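Local atomic coordinates of beta-1,4-galactanase (Humicola insolens, PDB entry 1HJQ), a protein that hydrolyses beta-1,4-galactosidic linkages in type I arabinogalactans, as a family 53 glycoside hydrolase built on a TIM barrel. Residues Asn42-Arg47 against Leu74-Asn79; Arg21-Asn26 against Thr317-Ala322; Ala221-Leu226 against Gln278-Val283. All coordinates share one frame; numbering follows the deposited sequence.

Contact 1. Residues Asn42-Arg47 against Leu74-Asn79; sequences NMVRQR and LGLYIN
Arg45 and Tyr77 both leave their strands with CG anti to the backbone N (chi1 179° and 166°), which sends the two side chains side by side in the same direction. Arg45, extended to NE, lays CG over the centre of the Tyr77 ring, 3.7 Å from its centroid, a CH-pi contact. CD of Arg45 passes 3.4 Å from Tyr77 CE2, and NE makes a weak hydrogen bond to Tyr77 OH (3.3 Å). The guanidinium is turned 72° from the ring and stacks on the Asn79 amide. Its NH1 is bridged to Asp8, its NH2 to Glu245, the probable nucleophile. An alanine in place of Arg45 would probably leave Asp8 and Glu245 without this cationic partner and uncover one face of the Tyr77 ring. Met43 SD meets Tyr77 CB at 3.9 Å. On the other sheet face Val44 CG1 packs on Leu74 CD1 (3.9 Å), and Leu76 CD1 reaches CD of Gln46 (3.9 Å), whose OE1 accepts from Trp9 NE1 and NE2 donates to Asn62 O. Five backbone hydrogen bonds, from Gly75 N to Asn42 O at one end to Asn79 N to Gln46 O at the other, hold the parallel register. Strands 43-48 and 75-80 are barrel neighbours and, with the connecting helix 59-71, form a beta-alpha-beta unit; that helix covers Val44, Gln46 and Leu76, while strands 4-8 and 129-132 continue the sheet on either side.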
ATOM      1  N   ASN A  42       7.594  10.994   4.907  1.00 15.09           N
ATOM      2  CA  ASN A  42       7.203  12.102   4.023  1.00 15.00           C
ATOM      3  C   ASN A  42       5.941  11.791   3.228  1.00 14.52           C
ATOM      4  O   ASN A  42       5.576  12.529   2.313  1.00 14.79           O
ATOM      5  CB  ASN A  42       8.341  12.493   3.054  1.00 13.98           C
ATOM      6  CG  ASN A  42       8.722  11.374   2.082  1.00 16.18           C
ATOM      7  OD1 ASN A  42       8.038  10.353   1.975  1.00 15.78           O
ATOM      8  ND2 ASN A  42       9.824  11.576   1.357  1.00 14.61           N
ATOM      9  N   MET A  43       5.271  10.700   3.586  1.00 13.98           N
ATOM     10  CA  MET A  43       4.052  10.302   2.891  1.00 13.32           C
ATOM     11  C   MET A  43       3.294   9.207   3.622  1.00 11.89           C
ATOM     12  O   MET A  43       3.889   8.309   4.204  1.00 10.87           O
ATOM     13  CB  MET A  43       4.378   9.822   1.472  1.00 13.43           C
ATOM     14  CG  MET A  43       3.160   9.341   0.688  1.00 14.05           C
ATOM     15  SD  MET A  43       3.510   9.065  -1.064  1.00 16.28           S
ATOM     16  CE  MET A  43       3.740  10.770  -1.627  1.00 15.75           C
ATOM     17  N   VAL A  44       1.971   9.294   3.593  1.00 11.29           N
ATOM     18  CA  VAL A  44       1.148   8.285   4.232  1.00 11.36           C
ATOM     19  C   VAL A  44       0.303   7.574   3.177  1.00 11.78           C
ATOM     20  O   VAL A  44      -0.086   8.165   2.166  1.00 10.50           O
ATOM     21  CB  VAL A  44       0.219   8.899   5.307  1.00 11.05           C
ATOM     22  CG1 VAL A  44       1.042   9.392   6.478  1.00 11.86           C
ATOM     23  CG2 VAL A  44      -0.591  10.041   4.720  1.00 11.25           C
ATOM     24  N   ARG A  45       0.050   6.291   3.412  1.00 12.41           N
ATOM     25  CA  ARG A  45      -0.757   5.474   2.516  1.00 13.66           C
ATOM     26  C   ARG A  45      -2.093   5.280   3.221  1.00 14.11           C
ATOM     27  O   ARG A  45      -2.129   4.969   4.408  1.00 14.55           O
ATOM     28  CB  ARG A  45      -0.060   4.131   2.290  1.00 14.90           C
ATOM     29  CG  ARG A  45      -0.788   3.137   1.395  1.00 16.48           C
ATOM     30  CD  ARG A  45       0.094   1.918   1.197  1.00 17.86           C
ATOM     31  NE  ARG A  45      -0.515   0.869   0.388  1.00 18.76           N
ATOM     32  CZ  ARG A  45      -1.121  -0.207   0.880  1.00 18.71           C
ATOM     33  NH1 ARG A  45      -1.210  -0.392   2.189  1.00 18.79           N
ATOM     34  NH2 ARG A  45      -1.627  -1.109   0.057  1.00 19.44           N
ATOM     35  N   GLN A  46      -3.192   5.485   2.505  1.00 14.67           N
ATOM     36  CA  GLN A  46      -4.514   5.332   3.107  1.00 15.43           C
ATOM     37  C   GLN A  46      -5.396   4.420   2.259  1.00 15.16           C
ATOM     38  O   GLN A  46      -5.521   4.615   1.052  1.00 16.01           O
ATOM     39  CB  GLN A  46      -5.187   6.705   3.269  1.00 16.09           C
ATOM     40  CG  GLN A  46      -4.405   7.712   4.140  1.00 17.83           C
ATOM     41  CD  GLN A  46      -5.172   9.013   4.365  1.00 18.91           C
ATOM     42  OE1 GLN A  46      -4.700   9.915   5.051  1.00 18.16           O
ATOM     43  NE2 GLN A  46      -6.362   9.109   3.779  1.00 20.29           N
ATOM     44  N   ARG A  47      -5.995   3.416   2.884  1.00 15.07           N
ATOM     45  CA  ARG A  47      -6.862   2.503   2.156  1.00 15.23           C
ATOM     46  C   ARG A  47      -8.265   3.098   2.044  1.00 15.27           C
ATOM     47  O   ARG A  47      -8.760   3.717   2.983  1.00 15.15           O
ATOM     48  CB  ARG A  47      -6.909   1.141   2.854  1.00 15.57           C
ATOM     49  CG  ARG A  47      -7.197   1.194   4.345  1.00 15.08           C
ATOM     50  CD  ARG A  47      -7.536  -0.197   4.884  1.00 14.90           C
ATOM     51  NE  ARG A  47      -7.632  -0.215   6.340  1.00 14.53           N
ATOM     52  CZ  ARG A  47      -6.577  -0.206   7.148  1.00 14.54           C
ATOM     53  NH1 ARG A  47      -5.355  -0.186   6.630  1.00 13.50           N
ATOM     54  NH2 ARG A  47      -6.738  -0.215   8.464  1.00 13.18           N
ATOM     55  N   LEU A  74       2.858  15.877   5.054  1.00 17.69           N
ATOM     56  CA  LEU A  74       3.045  14.546   4.497  1.00 17.30           C
ATOM     57  C   LEU A  74       2.317  14.364   3.165  1.00 18.25           C
ATOM     58  O   LEU A  74       1.201  14.848   2.979  1.00 17.56           O
ATOM     59  CB  LEU A  74       2.559  13.499   5.498  1.00 16.12           C
ATOM     60  CG  LEU A  74       3.156  13.671   6.893  1.00 15.71           C
ATOM     61  CD1 LEU A  74       2.510  12.705   7.859  1.00 14.61           C
ATOM     62  CD2 LEU A  74       4.654  13.452   6.830  1.00 15.30           C
ATOM     63  N   GLY A  75       2.966  13.665   2.238  1.00 19.06           N
ATOM     64  CA  GLY A  75       2.357  13.409   0.947  1.00 18.70           C
ATOM     65  C   GLY A  75       1.255  12.376   1.096  1.00 19.33           C
ATOM     66  O   GLY A  75       1.141  11.706   2.134  1.00 19.75           O
ATOM     67  N   LEU A  76       0.457  12.221   0.049  1.00 18.25           N
ATOM     68  CA  LEU A  76      -0.658  11.297   0.082  1.00 17.73           C
ATOM     69  C   LEU A  76      -0.612  10.200  -0.985  1.00 17.68           C
ATOM     70  O   LEU A  76      -0.364  10.459  -2.161  1.00 18.58           O
ATOM     71  CB  LEU A  76      -1.958  12.094  -0.051  1.00 17.42           C
ATOM     72  CG  LEU A  76      -3.274  11.320  -0.040  1.00 17.95           C
ATOM     73  CD1 LEU A  76      -3.441  10.615   1.307  1.00 17.45           C
ATOM     74  CD2 LEU A  76      -4.421  12.278  -0.292  1.00 16.74           C
ATOM     75  N   TYR A  77      -0.866   8.972  -0.551  1.00 16.78           N
ATOM     76  CA  TYR A  77      -0.895   7.803  -1.422  1.00 15.97           C
ATOM     77  C   TYR A  77      -2.248   7.133  -1.129  1.00 16.44           C
ATOM     78  O   TYR A  77      -2.442   6.513  -0.070  1.00 16.19           O
ATOM     79  CB  TYR A  77       0.299   6.895  -1.074  1.00 15.23           C
ATOM     80  CG  TYR A  77       0.301   5.464  -1.614  1.00 15.68           C
ATOM     81  CD1 TYR A  77      -0.748   4.958  -2.392  1.00 14.78           C
ATOM     82  CD2 TYR A  77       1.343   4.594  -1.280  1.00 16.21           C
ATOM     83  CE1 TYR A  77      -0.755   3.624  -2.809  1.00 15.45           C
ATOM     84  CE2 TYR A  77       1.347   3.260  -1.690  1.00 15.56           C
ATOM     85  CZ  TYR A  77       0.299   2.777  -2.447  1.00 16.15           C
ATOM     86  OH  TYR A  77       0.301   1.444  -2.809  1.00 14.89           O
ATOM     87  N   ILE A  78      -3.189   7.305  -2.057  1.00 15.13           N
ATOM     88  CA  ILE A  78      -4.529   6.738  -1.928  1.00 15.02           C
ATOM     89  C   ILE A  78      -4.523   5.311  -2.457  1.00 14.29           C
ATOM     90  O   ILE A  78      -4.146   5.061  -3.597  1.00 14.16           O
ATOM     91  CB  ILE A  78      -5.578   7.576  -2.708  1.00 15.35           C
ATOM     92  CG1 ILE A  78      -5.735   8.957  -2.056  1.00 15.14           C
ATOM     93  CG2 ILE A  78      -6.923   6.845  -2.737  1.00 15.78           C
ATOM     94  CD1 ILE A  78      -6.405   8.942  -0.686  1.00 13.62           C
ATOM     95  N   ASN A  79      -4.952   4.385  -1.608  1.00 13.97           N
ATOM     96  CA  ASN A  79      -4.978   2.966  -1.924  1.00 13.16           C
ATOM     97  C   ASN A  79      -6.405   2.435  -2.052  1.00 13.43           C
ATOM     98  O   ASN A  79      -7.033   2.080  -1.055  1.00 13.43           O
ATOM     99  CB  ASN A  79      -4.215   2.231  -0.816  1.00 13.76           C
ATOM    100  CG  ASN A  79      -4.441   0.731  -0.814  1.00 13.33           C
ATOM    101  OD1 ASN A  79      -4.421   0.119   0.246  1.00 13.82           O
ATOM    102  ND2 ASN A  79      -4.638   0.134  -1.985  1.00 13.03           N
TER

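Contact 2. Residues Arg21-Asn26 against Thr317-Ala322; sequences RYKNVN and TPSGQA
Lys23 NZ is gripped by two backbone carbonyls, one from each segment: it donates to Arg21 O at 2.6 Å and, more weakly, to Ser319 O at 3.0 Å. The chain reaches them by bending at chi2 (80°), which folds the ammonium back along its own backbone and passes CD beside the Gly320 carbonyl. The backbone of Lys23 takes part as well. Its N donates to Gly320 O (3.1 Å), and its O receives Ala322 N (2.6 Å, 168° at the hydrogen). This pair makes one isolated bridge of the parallel pattern. Gly320 closes the type I turn that begins at Thr317 and adopts a positive phi of 104°; a side chain on it would be directed at Arg21 O. Its own O also lies at the edge of the Tyr22 ring, 3.4 Å from CD1, while that ring stands edge-to-face with Phe316 and its hydroxyl bonds to Ala299 O. Further on, the extended Gln321 side chain puts CG 3.3 Å from Asn24 O, and Ala322 CB lies 3.2 Å from Lys23 O. Asn24 OD1 accepts from Asn26 N (2.9 Å), an Asx turn that bends the chain just beyond the bridge. Ile35 of helix 32-38 touches both Tyr22 and Ala322. The contact therefore joins two irregular surface loops chiefly through main-chain groups, and the cation at Lys23 would probably offset the partial negative charge of the two carbonyl oxygens that converge on it.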
ATOM      1  N   ARG A  21      -3.589   6.948  22.496  1.00 18.88           N
ATOM      2  CA  ARG A  21      -2.832   8.196  22.472  1.00 19.81           C
ATOM      3  C   ARG A  21      -1.405   7.887  22.046  1.00 19.34           C
ATOM      4  O   ARG A  21      -0.760   7.000  22.606  1.00 19.77           O
ATOM      5  CB  ARG A  21      -2.823   8.848  23.851  1.00 20.55           C
ATOM      6  CG  ARG A  21      -4.192   9.284  24.321  1.00 21.73           C
ATOM      7  CD  ARG A  21      -4.711  10.448  23.511  1.00 22.49           C
ATOM      8  NE  ARG A  21      -5.532  11.303  24.358  1.00 24.64           N
ATOM      9  CZ  ARG A  21      -6.746  10.982  24.781  1.00 24.78           C
ATOM     10  NH1 ARG A  21      -7.280   9.822  24.415  1.00 26.56           N
ATOM     11  NH2 ARG A  21      -7.407  11.800  25.591  1.00 22.99           N
ATOM     12  N   TYR A  22      -0.916   8.621  21.056  1.00 18.55           N
ATOM     13  CA  TYR A  22       0.432   8.407  20.543  1.00 17.59           C
ATOM     14  C   TYR A  22       1.439   9.426  21.053  1.00 17.95           C
ATOM     15  O   TYR A  22       1.099  10.577  21.327  1.00 18.62           O
ATOM     16  CB  TYR A  22       0.408   8.441  19.017  1.00 16.70           C
ATOM     17  CG  TYR A  22      -0.387   7.318  18.396  1.00 17.05           C
ATOM     18  CD1 TYR A  22       0.085   5.997  18.431  1.00 15.58           C
ATOM     19  CD2 TYR A  22      -1.622   7.566  17.786  1.00 16.47           C
ATOM     20  CE1 TYR A  22      -0.651   4.952  17.875  1.00 15.49           C
ATOM     21  CE2 TYR A  22      -2.372   6.523  17.224  1.00 17.09           C
ATOM     22  CZ  TYR A  22      -1.880   5.217  17.273  1.00 16.32           C
ATOM     23  OH  TYR A  22      -2.618   4.190  16.733  1.00 13.44           O
ATOM     24  N   LYS A  23       2.686   8.995  21.171  1.00 18.00           N
ATOM     25  CA  LYS A  23       3.763   9.863  21.625  1.00 18.38           C
ATOM     26  C   LYS A  23       5.002   9.506  20.820  1.00 18.34           C
ATOM     27  O   LYS A  23       5.102   8.395  20.306  1.00 17.99           O
ATOM     28  CB  LYS A  23       4.065   9.624  23.110  1.00 19.08           C
ATOM     29  CG  LYS A  23       2.852   9.645  24.035  1.00 20.46           C
ATOM     30  CD  LYS A  23       2.089   8.327  24.016  1.00 19.71           C
ATOM     31  CE  LYS A  23       0.874   8.415  24.921  1.00 19.66           C
ATOM     32  NZ  LYS A  23       0.138   7.129  24.994  1.00 19.93           N
ATOM     33  N   ASN A  24       5.940  10.436  20.699  1.00 18.60           N
ATOM     34  CA  ASN A  24       7.170  10.127  19.986  1.00 18.50           C
ATOM     35  C   ASN A  24       8.018   9.304  20.956  1.00 18.86           C
ATOM     36  O   ASN A  24       7.522   8.885  22.004  1.00 17.73           O
ATOM     37  CB  ASN A  24       7.903  11.405  19.558  1.00 18.67           C
ATOM     38  CG  ASN A  24       8.073  12.408  20.691  1.00 18.75           C
ATOM     39  OD1 ASN A  24       8.213  12.039  21.860  1.00 19.38           O
ATOM     40  ND2 ASN A  24       8.086  13.689  20.340  1.00 17.94           N
ATOM     41  N   VAL A  25       9.285   9.071  20.623  1.00 20.01           N
ATOM     42  CA  VAL A  25      10.160   8.268  21.489  1.00 21.31           C
ATOM     43  C   VAL A  25      10.347   8.853  22.878  1.00 21.38           C
ATOM     44  O   VAL A  25      10.688   8.141  23.817  1.00 20.58           O
ATOM     45  CB  VAL A  25      11.594   8.112  20.922  1.00 21.36           C
ATOM     46  CG1 VAL A  25      12.054   6.665  21.061  1.00 19.48           C
ATOM     47  CG2 VAL A  25      11.652   8.570  19.497  1.00 22.68           C
ATOM     48  N   ASN A  26      10.135  10.155  23.002  1.00 22.85           N
ATOM     49  CA  ASN A  26      10.341  10.835  24.274  1.00 23.77           C
ATOM     50  C   ASN A  26       9.119  10.924  25.172  1.00 23.68           C
ATOM     51  O   ASN A  26       9.181  11.515  26.251  1.00 24.45           O
ATOM     52  CB  ASN A  26      10.913  12.224  23.999  1.00 24.26           C
ATOM     53  CG  ASN A  26      12.272  12.157  23.323  1.00 25.85           C
ATOM     54  OD1 ASN A  26      12.621  13.011  22.501  1.00 26.95           O
ATOM     55  ND2 ASN A  26      13.054  11.138  23.675  1.00 25.43           N
ATOM     56  N   THR A 317       4.698   1.242  21.085  1.00 21.07           N
ATOM     57  CA  THR A 317       4.548   0.601  22.368  1.00 20.90           C
ATOM     58  C   THR A 317       3.081   0.207  22.480  1.00 21.22           C
ATOM     59  O   THR A 317       2.223   0.787  21.815  1.00 21.47           O
ATOM     60  CB  THR A 317       4.936   1.608  23.481  1.00 20.36           C
ATOM     61  OG1 THR A 317       6.200   1.233  24.033  1.00 20.99           O
ATOM     62  CG2 THR A 317       3.894   1.679  24.558  1.00 19.08           C
ATOM     63  N   PRO A 318       2.779  -0.804  23.300  1.00 21.21           N
ATOM     64  CA  PRO A 318       1.394  -1.243  23.475  1.00 20.53           C
ATOM     65  C   PRO A 318       0.540  -0.109  24.031  1.00 20.65           C
ATOM     66  O   PRO A 318      -0.689  -0.164  23.994  1.00 20.56           O
ATOM     67  CB  PRO A 318       1.529  -2.398  24.455  1.00 20.47           C
ATOM     68  CG  PRO A 318       2.864  -2.985  24.081  1.00 20.44           C
ATOM     69  CD  PRO A 318       3.715  -1.751  23.932  1.00 21.12           C
ATOM     70  N   SER A 319       1.207   0.920  24.548  1.00 20.87           N
ATOM     71  CA  SER A 319       0.528   2.071  25.115  1.00 21.09           C
ATOM     72  C   SER A 319       0.489   3.218  24.108  1.00 21.31           C
ATOM     73  O   SER A 319      -0.129   4.258  24.357  1.00 21.53           O
ATOM     74  CB  SER A 319       1.230   2.526  26.391  1.00 21.53           C
ATOM     75  OG  SER A 319       2.329   3.365  26.088  1.00 23.91           O
ATOM     76  N   GLY A 320       1.162   3.035  22.975  1.00 21.27           N
ATOM     77  CA  GLY A 320       1.138   4.053  21.939  1.00 20.53           C
ATOM     78  C   GLY A 320       2.354   4.942  21.768  1.00 20.41           C
ATOM     79  O   GLY A 320       2.304   5.897  20.991  1.00 19.91           O
ATOM     80  N   GLN A 321       3.442   4.639  22.472  1.00 19.79           N
ATOM     81  CA  GLN A 321       4.653   5.448  22.372  1.00 19.95           C
ATOM     82  C   GLN A 321       5.564   4.969  21.252  1.00 19.00           C
ATOM     83  O   GLN A 321       5.934   3.796  21.193  1.00 18.58           O
ATOM     84  CB  GLN A 321       5.420   5.433  23.702  1.00 21.02           C
ATOM     85  CG  GLN A 321       6.786   6.115  23.639  1.00 23.15           C
ATOM     86  CD  GLN A 321       7.394   6.326  25.014  1.00 23.90           C
ATOM     87  OE1 GLN A 321       6.763   6.918  25.896  1.00 25.94           O
ATOM     88  NE2 GLN A 321       8.621   5.852  25.203  1.00 21.87           N
ATOM     89  N   ALA A 322       5.939   5.885  20.369  1.00 18.60           N
ATOM     90  CA  ALA A 322       6.794   5.535  19.242  1.00 18.26           C
ATOM     91  C   ALA A 322       8.075   4.872  19.699  1.00 18.34           C
ATOM     92  O   ALA A 322       8.698   5.291  20.676  1.00 19.98           O
ATOM     93  CB  ALA A 322       7.117   6.765  18.417  1.00 17.37           C
TER

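Contact 3. Residues Ala221-Leu226 against Gln278-Val283; sequences ATLDSL and QSVANV
Leu223 spreads its two methyls over successive residues of the facing helix: CD1 lies 3.8 Å from Ser279 CB and CD2 lies 4.0 Å from Val280 CG2. Its CG stands anti to the carbonyl carbon (chi1 -63°), which carries the branched end toward Ser279 and Val280, while CB remains near Val283. Leu223 and Val280 cross at about a right angle. Val283 fits between the two leucines with a different branch for each. Its CG2 approaches Leu223 CB at 4.0 Å and also touches that residue's carbonyl oxygen, whereas CG1 rests 3.9 Å from both CG and CD2 of Leu226. Leu226 has CG anti to the backbone N (chi1 171°), which directs CG and CD2 to Val283 CG1; CD2 also comes within 4.4 Å of Val280 CG1, a looser touch. The interface is wholly apolar in its side-chain pairs; Ser279 turns only its CB to Leu223, and its hydroxyl is bonded to Gln275 O one turn back in its own helix.

One layer out, Thr222 is the N-cap of helix 223-237. It accepts Ser225 N on OG1 at 3.1 Å, and its own carbonyl takes Leu226 N, closing the first turn; Leu223 and Leu226, three residues apart, fall on the same side of the helix. Asp262 receives the backbone N of Leu223, and Phe213 packs against both leucines. Helices 223-237 and 270-286 thus pack as neighbours on the outside of the barrel, where Leu226 and Val280 both touch Val243 of strand 240-245, the strand that lies between the two helices in sequence, and Val280 and Ala281 rest on Leu293 of strand 290-296.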
ATOM      1  N   ALA A 221      10.844 -15.129   0.180  1.00 16.88           N
ATOM      2  CA  ALA A 221      10.901 -13.671   0.080  1.00 17.67           C
ATOM      3  C   ALA A 221      12.278 -13.086   0.412  1.00 18.22           C
ATOM      4  O   ALA A 221      12.404 -12.222   1.282  1.00 18.62           O
ATOM      5  CB  ALA A 221       9.841 -13.056   0.987  1.00 17.12           C
ATOM      6  N   THR A 222      13.305 -13.549  -0.291  1.00 18.23           N
ATOM      7  CA  THR A 222      14.661 -13.064  -0.061  1.00 18.33           C
ATOM      8  C   THR A 222      14.849 -11.666  -0.637  1.00 19.22           C
ATOM      9  O   THR A 222      14.222 -11.299  -1.634  1.00 20.47           O
ATOM     10  CB  THR A 222      15.699 -13.992  -0.709  1.00 17.65           C
ATOM     11  OG1 THR A 222      15.513 -13.995  -2.125  1.00 17.43           O
ATOM     12  CG2 THR A 222      15.540 -15.411  -0.192  1.00 18.35           C
ATOM     13  N   LEU A 223      15.711 -10.881  -0.006  1.00 19.10           N
ATOM     14  CA  LEU A 223      15.981  -9.536  -0.485  1.00 19.23           C
ATOM     15  C   LEU A 223      16.487  -9.605  -1.924  1.00 19.71           C
ATOM     16  O   LEU A 223      16.177  -8.737  -2.734  1.00 21.04           O
ATOM     17  CB  LEU A 223      17.028  -8.869   0.406  1.00 19.16           C
ATOM     18  CG  LEU A 223      16.601  -8.660   1.862  1.00 20.78           C
ATOM     19  CD1 LEU A 223      17.804  -8.241   2.698  1.00 20.42           C
ATOM     20  CD2 LEU A 223      15.495  -7.598   1.927  1.00 19.95           C
ATOM     21  N   ASP A 224      17.263 -10.640  -2.237  1.00 19.48           N
ATOM     22  CA  ASP A 224      17.810 -10.826  -3.577  1.00 19.99           C
ATOM     23  C   ASP A 224      16.715 -11.006  -4.622  1.00 20.47           C
ATOM     24  O   ASP A 224      16.768 -10.399  -5.691  1.00 21.12           O
ATOM     25  CB  ASP A 224      18.737 -12.044  -3.612  1.00 19.73           C
ATOM     26  CG  ASP A 224      20.168 -11.709  -3.225  1.00 19.80           C
ATOM     27  OD1 ASP A 224      20.457 -10.546  -2.871  1.00 20.03           O
ATOM     28  OD2 ASP A 224      21.016 -12.621  -3.281  1.00 20.79           O
ATOM     29  N   SER A 225      15.737 -11.857  -4.318  1.00 20.56           N
ATOM     30  CA  SER A 225      14.629 -12.104  -5.235  1.00 19.95           C
ATOM     31  C   SER A 225      13.862 -10.814  -5.498  1.00 20.29           C
ATOM     32  O   SER A 225      13.491 -10.530  -6.632  1.00 20.53           O
ATOM     33  CB  SER A 225      13.681 -13.154  -4.663  1.00 19.73           C
ATOM     34  OG  SER A 225      14.300 -14.424  -4.620  1.00 19.80           O
ATOM     35  N   LEU A 226      13.612 -10.040  -4.447  1.00 20.13           N
ATOM     36  CA  LEU A 226      12.912  -8.772  -4.610  1.00 20.79           C
ATOM     37  C   LEU A 226      13.788  -7.914  -5.517  1.00 20.94           C
ATOM     38  O   LEU A 226      13.316  -7.294  -6.472  1.00 20.78           O
ATOM     39  CB  LEU A 226      12.723  -8.079  -3.255  1.00 19.30           C
ATOM     40  CG  LEU A 226      12.185  -6.646  -3.295  1.00 18.95           C
ATOM     41  CD1 LEU A 226      10.799  -6.627  -3.917  1.00 18.18           C
ATOM     42  CD2 LEU A 226      12.141  -6.075  -1.888  1.00 19.40           C
ATOM     43  N   GLN A 278      15.736  -0.926   6.590  1.00 23.57           N
ATOM     44  CA  GLN A 278      16.835  -0.298   5.878  1.00 24.29           C
ATOM     45  C   GLN A 278      17.350  -1.186   4.747  1.00 23.26           C
ATOM     46  O   GLN A 278      17.678  -0.692   3.671  1.00 23.30           O
ATOM     47  CB  GLN A 278      17.958   0.050   6.861  1.00 26.16           C
ATOM     48  CG  GLN A 278      19.114   0.839   6.261  1.00 29.60           C
ATOM     49  CD  GLN A 278      19.619   1.935   7.191  1.00 32.26           C
ATOM     50  OE1 GLN A 278      19.803   1.716   8.399  1.00 33.25           O
ATOM     51  NE2 GLN A 278      19.853   3.124   6.630  1.00 32.63           N
ATOM     52  N   SER A 279      17.416  -2.493   4.987  1.00 22.25           N
ATOM     53  CA  SER A 279      17.874  -3.433   3.965  1.00 21.66           C
ATOM     54  C   SER A 279      16.927  -3.407   2.770  1.00 21.87           C
ATOM     55  O   SER A 279      17.360  -3.404   1.614  1.00 22.12           O
ATOM     56  CB  SER A 279      17.912  -4.856   4.513  1.00 21.09           C
ATOM     57  OG  SER A 279      18.806  -4.964   5.596  1.00 22.46           O
ATOM     58  N   VAL A 280      15.628  -3.396   3.063  1.00 21.16           N
ATOM     59  CA  VAL A 280      14.606  -3.371   2.028  1.00 20.48           C
ATOM     60  C   VAL A 280      14.709  -2.072   1.240  1.00 20.60           C
ATOM     61  O   VAL A 280      14.527  -2.058   0.022  1.00 20.63           O
ATOM     62  CB  VAL A 280      13.202  -3.501   2.648  1.00 19.82           C
ATOM     63  CG1 VAL A 280      12.135  -3.417   1.565  1.00 19.05           C
ATOM     64  CG2 VAL A 280      13.101  -4.814   3.394  1.00 18.74           C
ATOM     65  N   ALA A 281      15.009  -0.981   1.937  1.00 20.52           N
ATOM     66  CA  ALA A 281      15.154   0.314   1.282  1.00 20.75           C
ATOM     67  C   ALA A 281      16.344   0.256   0.326  1.00 20.88           C
ATOM     68  O   ALA A 281      16.271   0.743  -0.804  1.00 20.88           O
ATOM     69  CB  ALA A 281      15.362   1.419   2.320  1.00 20.38           C
ATOM     70  N   ASN A 282      17.435  -0.354   0.777  1.00 21.29           N
ATOM     71  CA  ASN A 282      18.622  -0.472  -0.058  1.00 21.90           C
ATOM     72  C   ASN A 282      18.300  -1.210  -1.342  1.00 21.33           C
ATOM     73  O   ASN A 282      18.771  -0.822  -2.411  1.00 22.25           O
ATOM     74  CB  ASN A 282      19.738  -1.209   0.678  1.00 23.47           C
ATOM     75  CG  ASN A 282      20.190  -0.475   1.921  1.00 26.84           C
ATOM     76  OD1 ASN A 282      20.322   0.753   1.914  1.00 28.47           O
ATOM     77  ND2 ASN A 282      20.440  -1.222   2.999  1.00 26.88           N
ATOM     78  N   VAL A 283      17.504  -2.272  -1.244  1.00 19.58           N
ATOM     79  CA  VAL A 283      17.132  -3.033  -2.430  1.00 19.00           C
ATOM     80  C   VAL A 283      16.387  -2.139  -3.410  1.00 19.71           C
ATOM     81  O   VAL A 283      16.747  -2.057  -4.579  1.00 20.58           O
ATOM     82  CB  VAL A 283      16.257  -4.256  -2.072  1.00 18.29           C
ATOM     83  CG1 VAL A 283      15.601  -4.830  -3.323  1.00 16.40           C
ATOM     84  CG2 VAL A 283      17.113  -5.317  -1.399  1.00 16.23           C
TER

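Overall arrangement
All three contacts belong to one eight-stranded beta/alpha barrel, but none touches another. Contact 1 pairs strands 43-48 and 75-80 in the barrel wall, its centre about 9 Å from that of the chain; contact 3 packs helices 223-237 and 270-286 outside the wall, about 22 Å from contact 1 between centres; contact 2, on the outer loops, is about 21 Å from contact 1 and 28 Å from contact 3. Along the chain, residues 21-26 come first and 317-322 last, so contact 2 brackets the others, and contact 1 is complete before contact 3 begins. Together they combine strand pairing beside the catalytic centre, packing of two outer helices and a link between early and late chain.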